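Local coordinates for aminoacyltransferase FemA (Staphylococcus aureus, PDB 1LRZ), which catalyses addition of glycines 2 and 3 of the pentaglycine bridge of peptidoglycan, using glycyl-tRNA(Gly) as the donor, at residues R101-H106 / K403-A408; L161-K164 / D170-K173; K166-I171 / Y352-G357. All coordinates share one frame; numbering follows the deposited sequence.

Interaction 1: R101-H106 / K403-A408; sequences RCLYLH and KPVYAA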
loop_
_atom_site.group_PDB
_atom_site.type_symbol
_atom_site.label_atom_id
_atom_site.label_comp_id
_atom_site.label_asym_id
_atom_site.label_seq_id
_atom_site.Cartn_x
_atom_site.Cartn_y
_atom_site.Cartn_z
ATOM N N ARG A 101 5.817 24.587 24.369
ATOM C CA ARG A 101 6.887 25.339 23.710
ATOM C C ARG A 101 7.010 25.054 22.214
ATOM O O ARG A 101 8.112 24.917 21.672
ATOM C CB ARG A 101 8.223 25.044 24.417
ATOM C CG ARG A 101 8.202 25.368 25.925
ATOM C CD ARG A 101 9.556 25.158 26.637
ATOM N NE ARG A 101 9.488 25.662 28.010
ATOM C CZ ARG A 101 10.535 25.828 28.816
ATOM N NH1 ARG A 101 10.351 26.296 30.050
ATOM N NH2 ARG A 101 11.763 25.527 28.398
ATOM N N CYS A 102 5.869 24.980 21.543
ATOM C CA CYS A 102 5.882 24.723 20.122
ATOM C C CYS A 102 6.358 25.960 19.374
ATOM O O CYS A 102 5.976 27.084 19.711
ATOM C CB CYS A 102 4.477 24.341 19.654
ATOM S SG CYS A 102 4.350 24.078 17.876
ATOM N N LEU A 103 7.204 25.750 18.369
ATOM C CA LEU A 103 7.696 26.836 17.530
ATOM C C LEU A 103 6.746 26.942 16.336
ATOM O O LEU A 103 6.378 28.040 15.916
ATOM C CB LEU A 103 9.110 26.543 17.020
ATOM C CG LEU A 103 9.601 27.530 15.956
ATOM C CD1 LEU A 103 9.530 28.965 16.485
ATOM C CD2 LEU A 103 11.034 27.174 15.561
ATOM N N TYR A 104 6.391 25.791 15.769
ATOM C CA TYR A 104 5.443 25.731 14.660
ATOM C C TYR A 104 4.791 24.358 14.604
ATOM O O TYR A 104 5.420 23.350 14.930
ATOM C CB TYR A 104 6.099 26.086 13.314
ATOM C CG TYR A 104 7.073 25.082 12.748
ATOM C CD1 TYR A 104 6.752 24.327 11.615
ATOM C CD2 TYR A 104 8.338 24.939 13.293
ATOM C CE1 TYR A 104 7.690 23.458 11.034
ATOM C CE2 TYR A 104 9.282 24.077 12.732
ATOM C CZ TYR A 104 8.953 23.342 11.602
ATOM O OH TYR A 104 9.895 22.504 11.055
ATOM N N LEU A 105 3.516 24.348 14.225
ATOM C CA LEU A 105 2.707 23.138 14.140
ATOM C C LEU A 105 2.447 22.796 12.676
ATOM O O LEU A 105 1.927 23.615 11.913
ATOM C CB LEU A 105 1.387 23.355 14.881
ATOM C CG LEU A 105 0.254 22.339 14.695
ATOM C CD1 LEU A 105 0.712 20.948 15.108
ATOM C CD2 LEU A 105 -0.946 22.789 15.523
ATOM N N HIS A 106 2.815 21.575 12.305
ATOM C CA HIS A 106 2.686 21.079 10.944
ATOM C C HIS A 106 1.615 19.977 10.859
ATOM O O HIS A 106 1.724 18.948 11.530
ATOM C CB HIS A 106 4.058 20.534 10.508
ATOM C CG HIS A 106 4.065 19.862 9.172
ATOM N ND1 HIS A 106 5.110 19.062 8.756
ATOM C CD2 HIS A 106 3.161 19.857 8.163
ATOM C CE1 HIS A 106 4.845 18.592 7.548
ATOM N NE2 HIS A 106 3.669 19.060 7.168
ATOM N N LYS A 403 6.432 33.612 15.427
ATOM C CA LYS A 403 6.830 34.047 14.093
ATOM C C LYS A 403 8.249 34.532 13.892
ATOM O O LYS A 403 8.909 34.104 12.951
ATOM C CB LYS A 403 5.824 35.074 13.568
ATOM C CG LYS A 403 4.433 34.456 13.340
ATOM C CD LYS A 403 3.455 35.440 12.701
ATOM C CE LYS A 403 2.052 34.846 12.617
ATOM N NZ LYS A 403 1.081 35.782 11.976
ATOM N N PRO A 404 8.745 35.437 14.754
ATOM C CA PRO A 404 10.125 35.888 14.541
ATOM C C PRO A 404 11.128 34.739 14.639
ATOM O O PRO A 404 12.019 34.597 13.789
ATOM C CB PRO A 404 10.327 36.921 15.648
ATOM C CG PRO A 404 8.949 37.508 15.803
ATOM C CD PRO A 404 8.057 36.281 15.751
ATOM N N VAL A 405 10.987 33.914 15.675
ATOM C CA VAL A 405 11.903 32.789 15.859
ATOM C C VAL A 405 11.767 31.817 14.688
ATOM O O VAL A 405 12.765 31.270 14.196
ATOM C CB VAL A 405 11.637 32.042 17.196
ATOM C CG1 VAL A 405 12.580 30.849 17.320
ATOM C CG2 VAL A 405 11.831 32.998 18.382
ATOM N N TYR A 406 10.533 31.609 14.233
ATOM C CA TYR A 406 10.305 30.710 13.107
ATOM C C TYR A 406 10.958 31.297 11.844
ATOM O O TYR A 406 11.503 30.566 11.008
ATOM C CB TYR A 406 8.806 30.508 12.892
ATOM C CG TYR A 406 8.495 29.557 11.756
ATOM C CD1 TYR A 406 8.902 28.220 11.810
ATOM C CD2 TYR A 406 7.811 29.998 10.622
ATOM C CE1 TYR A 406 8.633 27.341 10.761
ATOM C CE2 TYR A 406 7.538 29.130 9.561
ATOM C CZ TYR A 406 7.953 27.803 9.637
ATOM O OH TYR A 406 7.706 26.953 8.584
ATOM N N ALA A 407 10.911 32.622 11.713
ATOM C CA ALA A 407 11.530 33.286 10.566
ATOM C C ALA A 407 13.036 33.007 10.570
ATOM O O ALA A 407 13.627 32.700 9.532
ATOM C CB ALA A 407 11.268 34.795 10.620
ATOM N N ALA A 408 13.659 33.105 11.742
ATOM C CA ALA A 408 15.092 32.845 11.847
ATOM C C ALA A 408 15.373 31.382 11.502
ATOM O O ALA A 408 16.347 31.066 10.813
ATOM C CB ALA A 408 15.583 33.155 13.262
#
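Y406 holds CG anti to its backbone N (chi1 -179°), whereas Y104 tucks CG between its own N and carbonyl carbon (chi1 70°), and the two rings meet between a strand and the C-terminal helix. The arrangement is a helix-on-sheet packing: helix 403-411 lies against one side of the mixed sheet at strand 102-107, where the chain turns a corner at L103. CE1 of Y406 comes down over one face of the Y104 ring, off centre toward its rim, and lies 3.4 Å from Y104 CG. The centroids of the Y104 and Y406 rings are 4.7 Å apart and the planes are inclined at 44°, an oblique aromatic pair in which a single ring corner does most of the touching. Y104 also stacks with Y69 and touches I398, while Y406 leans on I398 and P400 of the neighbouring strand 397-400. The short strand just before the helix thus shares the aromatic patch with it.

L103 supplies the aliphatic half of the contact. Its CG approaches the Y406 ring at the edge, near the ring plane, and L103 CD1 lies 3.6 Å from Y406 N on the helix backbone. The same methyl also packs on the helical neighbour V405, with L103 CD1 3.7 Å from V405 CG1.

Interaction 2: L161-K164 / D170-K173; sequences LDLK and DIIK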
loop_
_atom_site.group_PDB
_atom_site.type_symbol
_atom_site.label_atom_id
_atom_site.label_comp_id
_atom_site.label_asym_id
_atom_site.label_seq_id
_atom_site.Cartn_x
_atom_site.Cartn_y
_atom_site.Cartn_z
ATOM N N LEU A 161 -7.874 1.570 -5.082
ATOM C CA LEU A 161 -8.837 0.628 -5.646
ATOM C C LEU A 161 -9.961 0.377 -4.646
ATOM O O LEU A 161 -9.736 -0.145 -3.547
ATOM C CB LEU A 161 -8.146 -0.697 -5.970
ATOM C CG LEU A 161 -9.007 -1.830 -6.552
ATOM C CD1 LEU A 161 -9.617 -1.387 -7.889
ATOM C CD2 LEU A 161 -8.124 -3.063 -6.753
ATOM N N ASP A 162 -11.179 0.745 -5.034
ATOM C CA ASP A 162 -12.337 0.573 -4.169
ATOM C C ASP A 162 -12.849 -0.859 -4.248
ATOM O O ASP A 162 -13.145 -1.370 -5.335
ATOM C CB ASP A 162 -13.433 1.561 -4.566
ATOM C CG ASP A 162 -14.688 1.411 -3.719
ATOM O OD1 ASP A 162 -14.618 0.782 -2.636
ATOM O OD2 ASP A 162 -15.741 1.936 -4.134
ATOM N N LEU A 163 -12.955 -1.512 -3.096
ATOM C CA LEU A 163 -13.412 -2.900 -3.065
ATOM C C LEU A 163 -14.825 -3.061 -2.500
ATOM O O LEU A 163 -15.349 -4.178 -2.435
ATOM C CB LEU A 163 -12.440 -3.742 -2.236
ATOM C CG LEU A 163 -10.953 -3.766 -2.640
ATOM C CD1 LEU A 163 -10.190 -4.633 -1.647
ATOM C CD2 LEU A 163 -10.779 -4.305 -4.057
ATOM N N LYS A 164 -15.435 -1.957 -2.077
ATOM C CA LYS A 164 -16.772 -2.018 -1.499
ATOM C C LYS A 164 -17.758 -2.728 -2.430
ATOM O O LYS A 164 -17.895 -2.360 -3.600
ATOM C CB LYS A 164 -17.289 -0.608 -1.184
ATOM C CG LYS A 164 -18.644 -0.598 -0.456
ATOM C CD LYS A 164 -18.514 -1.280 0.915
ATOM C CE LYS A 164 -19.834 -1.359 1.666
ATOM N NZ LYS A 164 -19.620 -1.926 3.028
ATOM N N ASP A 170 -15.161 -9.680 -9.721
ATOM C CA ASP A 170 -15.455 -8.313 -10.162
ATOM C C ASP A 170 -14.133 -7.569 -10.375
ATOM O O ASP A 170 -13.959 -6.821 -11.345
ATOM C CB ASP A 170 -16.232 -7.542 -9.094
ATOM C CG ASP A 170 -17.628 -8.063 -8.886
ATOM O OD1 ASP A 170 -18.095 -7.989 -7.729
ATOM O OD2 ASP A 170 -18.262 -8.518 -9.864
ATOM N N ILE A 171 -13.204 -7.763 -9.445
ATOM C CA ILE A 171 -11.928 -7.064 -9.529
ATOM C C ILE A 171 -11.154 -7.477 -10.772
ATOM O O ILE A 171 -10.630 -6.626 -11.498
ATOM C CB ILE A 171 -11.094 -7.310 -8.266
ATOM C CG1 ILE A 171 -11.835 -6.719 -7.046
ATOM C CG2 ILE A 171 -9.715 -6.691 -8.422
ATOM C CD1 ILE A 171 -12.162 -5.233 -7.186
ATOM N N ILE A 172 -11.087 -8.777 -11.025
ATOM C CA ILE A 172 -10.386 -9.272 -12.204
ATOM C C ILE A 172 -11.088 -8.783 -13.467
ATOM O O ILE A 172 -10.435 -8.408 -14.441
ATOM C CB ILE A 172 -10.351 -10.813 -12.228
ATOM C CG1 ILE A 172 -9.284 -11.317 -11.261
ATOM C CG2 ILE A 172 -10.074 -11.327 -13.655
ATOM C CD1 ILE A 172 -9.263 -12.828 -11.137
ATOM N N LYS A 173 -12.418 -8.773 -13.454
ATOM C CA LYS A 173 -13.155 -8.335 -14.638
ATOM C C LYS A 173 -12.905 -6.874 -14.975
ATOM O O LYS A 173 -12.939 -6.503 -16.141
ATOM C CB LYS A 173 -14.659 -8.558 -14.465
ATOM C CG LYS A 173 -15.475 -8.287 -15.740
ATOM C CD LYS A 173 -16.910 -8.765 -15.562
ATOM C CE LYS A 173 -17.664 -8.794 -16.885
ATOM N NZ LYS A 173 -17.868 -7.429 -17.455
#
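Strand 157-162 ends here, and the chain turns through a short connection into helix 168-173, whose buried residue I171 folds back over L163 and L161. The tighter of the two meetings is methyl to methyl: CD2 of L163 lies 3.5 Å from CD1 of I171, and it also borders I171 CG1 at 4.0 Å. The two side chains cross at about a right angle, so L163 reaches the outer end of the isoleucine instead of running alongside it. The torsions place the touching ends. L163 sets CG opposite its carbonyl carbon (chi1 -57°), which brings the branch end nearer the helix than the start of the side chain would suggest. In I171, CG1 is likewise opposite the carbonyl carbon, while CG2 takes the place opposite the backbone N. One isoleucine therefore offers two separate methyls, CD1 to L163 and CG2 to L161. The second approach is looser: I171 CG2 lies 4.3 Å from L161 CD2.

The unit is a strand-turn-helix connection on a mixed sheet: L161 pairs through its backbone with Y361 of the adjacent strand 360-365, and the helix packs across the sheet's face. As the strand ends, D162 makes an Asx turn, its OD1 accepting from K164 N at 2.9 Å with an N-H...O angle of 161°. The donor comes from above the carboxylate plane, 50° out of it. The bond closes the turn around L163, whose side chain remains on the buried side. Helix 341-355 covers the same cluster, with W347 against I171 and with A353 and L354 against L163.

Interaction 3: K166-I171 / Y352-G357; sequences KTADDI and YALNHG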
loop_
_atom_site.group_PDB
_atom_site.type_symbol
_atom_site.label_atom_id
_atom_site.label_comp_id
_atom_site.label_asym_id
_atom_site.label_seq_id
_atom_site.Cartn_x
_atom_site.Cartn_y
_atom_site.Cartn_z
ATOM N N LYS A 166 -17.620 -5.586 -3.876
ATOM C CA LYS A 166 -17.039 -6.301 -5.003
ATOM C C LYS A 166 -16.421 -7.611 -4.571
ATOM O O LYS A 166 -15.995 -7.754 -3.424
ATOM C CB LYS A 166 -16.002 -5.420 -5.710
ATOM C CG LYS A 166 -16.665 -4.454 -6.660
ATOM C CD LYS A 166 -15.832 -3.250 -6.972
ATOM C CE LYS A 166 -16.626 -2.317 -7.880
ATOM N NZ LYS A 166 -15.941 -1.000 -8.073
ATOM N N THR A 167 -16.413 -8.573 -5.488
ATOM C CA THR A 167 -15.819 -9.877 -5.244
ATOM C C THR A 167 -14.545 -9.901 -6.070
ATOM O O THR A 167 -14.302 -9.010 -6.897
ATOM C CB THR A 167 -16.686 -11.027 -5.771
ATOM O OG1 THR A 167 -16.769 -10.928 -7.201
ATOM C CG2 THR A 167 -18.084 -10.974 -5.164
ATOM N N ALA A 168 -13.745 -10.939 -5.862
ATOM C CA ALA A 168 -12.503 -11.101 -6.596
ATOM C C ALA A 168 -12.770 -11.160 -8.104
ATOM O O ALA A 168 -11.990 -10.627 -8.902
ATOM C CB ALA A 168 -11.815 -12.359 -6.135
ATOM N N ASP A 169 -13.872 -11.806 -8.499
ATOM C CA ASP A 169 -14.212 -11.911 -9.922
ATOM C C ASP A 169 -14.506 -10.537 -10.503
ATOM O O ASP A 169 -14.159 -10.271 -11.648
ATOM C CB ASP A 169 -15.419 -12.832 -10.156
ATOM C CG ASP A 169 -15.103 -14.287 -9.862
ATOM O OD1 ASP A 169 -13.926 -14.688 -10.019
ATOM O OD2 ASP A 169 -16.030 -15.025 -9.489
ATOM N N ASP A 170 -15.161 -9.680 -9.721
ATOM C CA ASP A 170 -15.455 -8.313 -10.162
ATOM C C ASP A 170 -14.133 -7.569 -10.375
ATOM O O ASP A 170 -13.959 -6.821 -11.345
ATOM C CB ASP A 170 -16.232 -7.542 -9.094
ATOM C CG ASP A 170 -17.628 -8.063 -8.886
ATOM O OD1 ASP A 170 -18.095 -7.989 -7.729
ATOM O OD2 ASP A 170 -18.262 -8.518 -9.864
ATOM N N ILE A 171 -13.204 -7.763 -9.445
ATOM C CA ILE A 171 -11.928 -7.064 -9.529
ATOM C C ILE A 171 -11.154 -7.477 -10.772
ATOM O O ILE A 171 -10.630 -6.626 -11.498
ATOM C CB ILE A 171 -11.094 -7.310 -8.266
ATOM C CG1 ILE A 171 -11.835 -6.719 -7.046
ATOM C CG2 ILE A 171 -9.715 -6.691 -8.422
ATOM C CD1 ILE A 171 -12.162 -5.233 -7.186
ATOM N N TYR A 352 -6.624 -10.577 0.389
ATOM C CA TYR A 352 -6.588 -10.477 1.838
ATOM C C TYR A 352 -7.708 -9.502 2.236
ATOM O O TYR A 352 -8.555 -9.815 3.077
ATOM C CB TYR A 352 -5.239 -9.927 2.301
ATOM C CG TYR A 352 -5.132 -9.766 3.807
ATOM C CD1 TYR A 352 -4.333 -10.628 4.568
ATOM C CD2 TYR A 352 -5.842 -8.757 4.475
ATOM C CE1 TYR A 352 -4.239 -10.487 5.962
ATOM C CE2 TYR A 352 -5.760 -8.607 5.862
ATOM C CZ TYR A 352 -4.957 -9.475 6.596
ATOM O OH TYR A 352 -4.876 -9.339 7.960
ATOM N N ALA A 353 -7.711 -8.324 1.612
ATOM C CA ALA A 353 -8.719 -7.298 1.895
ATOM C C ALA A 353 -10.155 -7.793 1.651
ATOM O O ALA A 353 -11.045 -7.569 2.479
ATOM C CB ALA A 353 -8.448 -6.043 1.052
ATOM N N LEU A 354 -10.378 -8.454 0.519
ATOM C CA LEU A 354 -11.702 -8.973 0.183
ATOM C C LEU A 354 -12.181 -10.019 1.194
ATOM O O LEU A 354 -13.328 -10.001 1.618
ATOM C CB LEU A 354 -11.684 -9.621 -1.205
ATOM C CG LEU A 354 -11.488 -8.710 -2.408
ATOM C CD1 LEU A 354 -11.323 -9.558 -3.677
ATOM C CD2 LEU A 354 -12.687 -7.758 -2.509
ATOM N N ASN A 355 -11.291 -10.933 1.562
ATOM C CA ASN A 355 -11.631 -11.994 2.495
ATOM C C ASN A 355 -11.812 -11.526 3.942
ATOM O O ASN A 355 -12.574 -12.130 4.700
ATOM C CB ASN A 355 -10.562 -13.090 2.457
ATOM C CG ASN A 355 -10.480 -13.785 1.111
ATOM O OD1 ASN A 355 -11.453 -13.829 0.365
ATOM N ND2 ASN A 355 -9.320 -14.349 0.804
ATOM N N HIS A 356 -11.141 -10.444 4.322
ATOM C CA HIS A 356 -11.226 -9.990 5.701
ATOM C C HIS A 356 -11.850 -8.635 5.969
ATOM O O HIS A 356 -11.438 -7.919 6.884
ATOM C CB HIS A 356 -9.842 -10.090 6.336
ATOM C CG HIS A 356 -9.233 -11.448 6.183
ATOM N ND1 HIS A 356 -9.730 -12.559 6.831
ATOM C CD2 HIS A 356 -8.238 -11.894 5.379
ATOM C CE1 HIS A 356 -9.070 -13.633 6.429
ATOM N NE2 HIS A 356 -8.161 -13.256 5.546
ATOM N N GLY A 357 -12.850 -8.300 5.157
ATOM C CA GLY A 357 -13.612 -7.069 5.329
ATOM C C GLY A 357 -12.963 -5.697 5.258
ATOM O O GLY A 357 -13.387 -4.788 5.967
#
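This is a helix-to-helix contact near the protein surface, in which one leucine from the last turn of helix 341-355 fits against the first turn of helix 168-173 and the residues leading into it. L354 carries nearly all of it from its side. With CG opposite its carbonyl carbon (chi1 -68°), the side chain extends toward helix 168-173 and its two methyls part to different targets. L354 CD1 lies over the start of the other helix, 3.5 Å from A168 CA and 3.8 Å from A168 CB, with CG1 of I171 at a more distant 4.4 Å. So close an approach to the backbone is consistent with the small size of A168. CD2 turns to the segment before the helix and meets the carbonyl oxygen of K166, with L354 CD2 3.4 Å from K166 O, a plain van der Waals touch.

The surface that L354 meets is shaped by a network within 166-171. T167 N donates to D170 OD1 at 2.9 Å and 162°, met on the anti side of the carboxylate and 33° out of its plane. In return, D170 N donates to T167 OG1 at 3.2 Å. Each residue thus uses its side chain to take up the other's backbone N-H, fixing the bend through which the chain enters the helix. W347 and N351, both on helix 341-355, also touch A168. Reciprocal bonding of this kind between the N-cap residue T167 and D170, three positions on, is the capping box that commonly begins an alpha helix.

How the interactions relate
From the N terminus, the first segment lies in strand 102-107, after four earlier strands of the same sheet; its contact with helix 403-411 closes only near the C terminus, so interaction 1 encloses nearly 300 residues. Nested inside that loop are the other two. Interaction 2 closes a short turn between strand 157-162 and helix 168-173, and interaction 3 starts on the same stretch but waits until helix 341-355 to close. They share D170 and I171, their centres are about 7 Å apart, and they touch through L163, giving one continuous apolar patch beside the nine-stranded sheet. Interaction 1 belongs to the seven-stranded sheet, about 46 Å centre to centre from interaction 2, on the opposite side of the chain's centre.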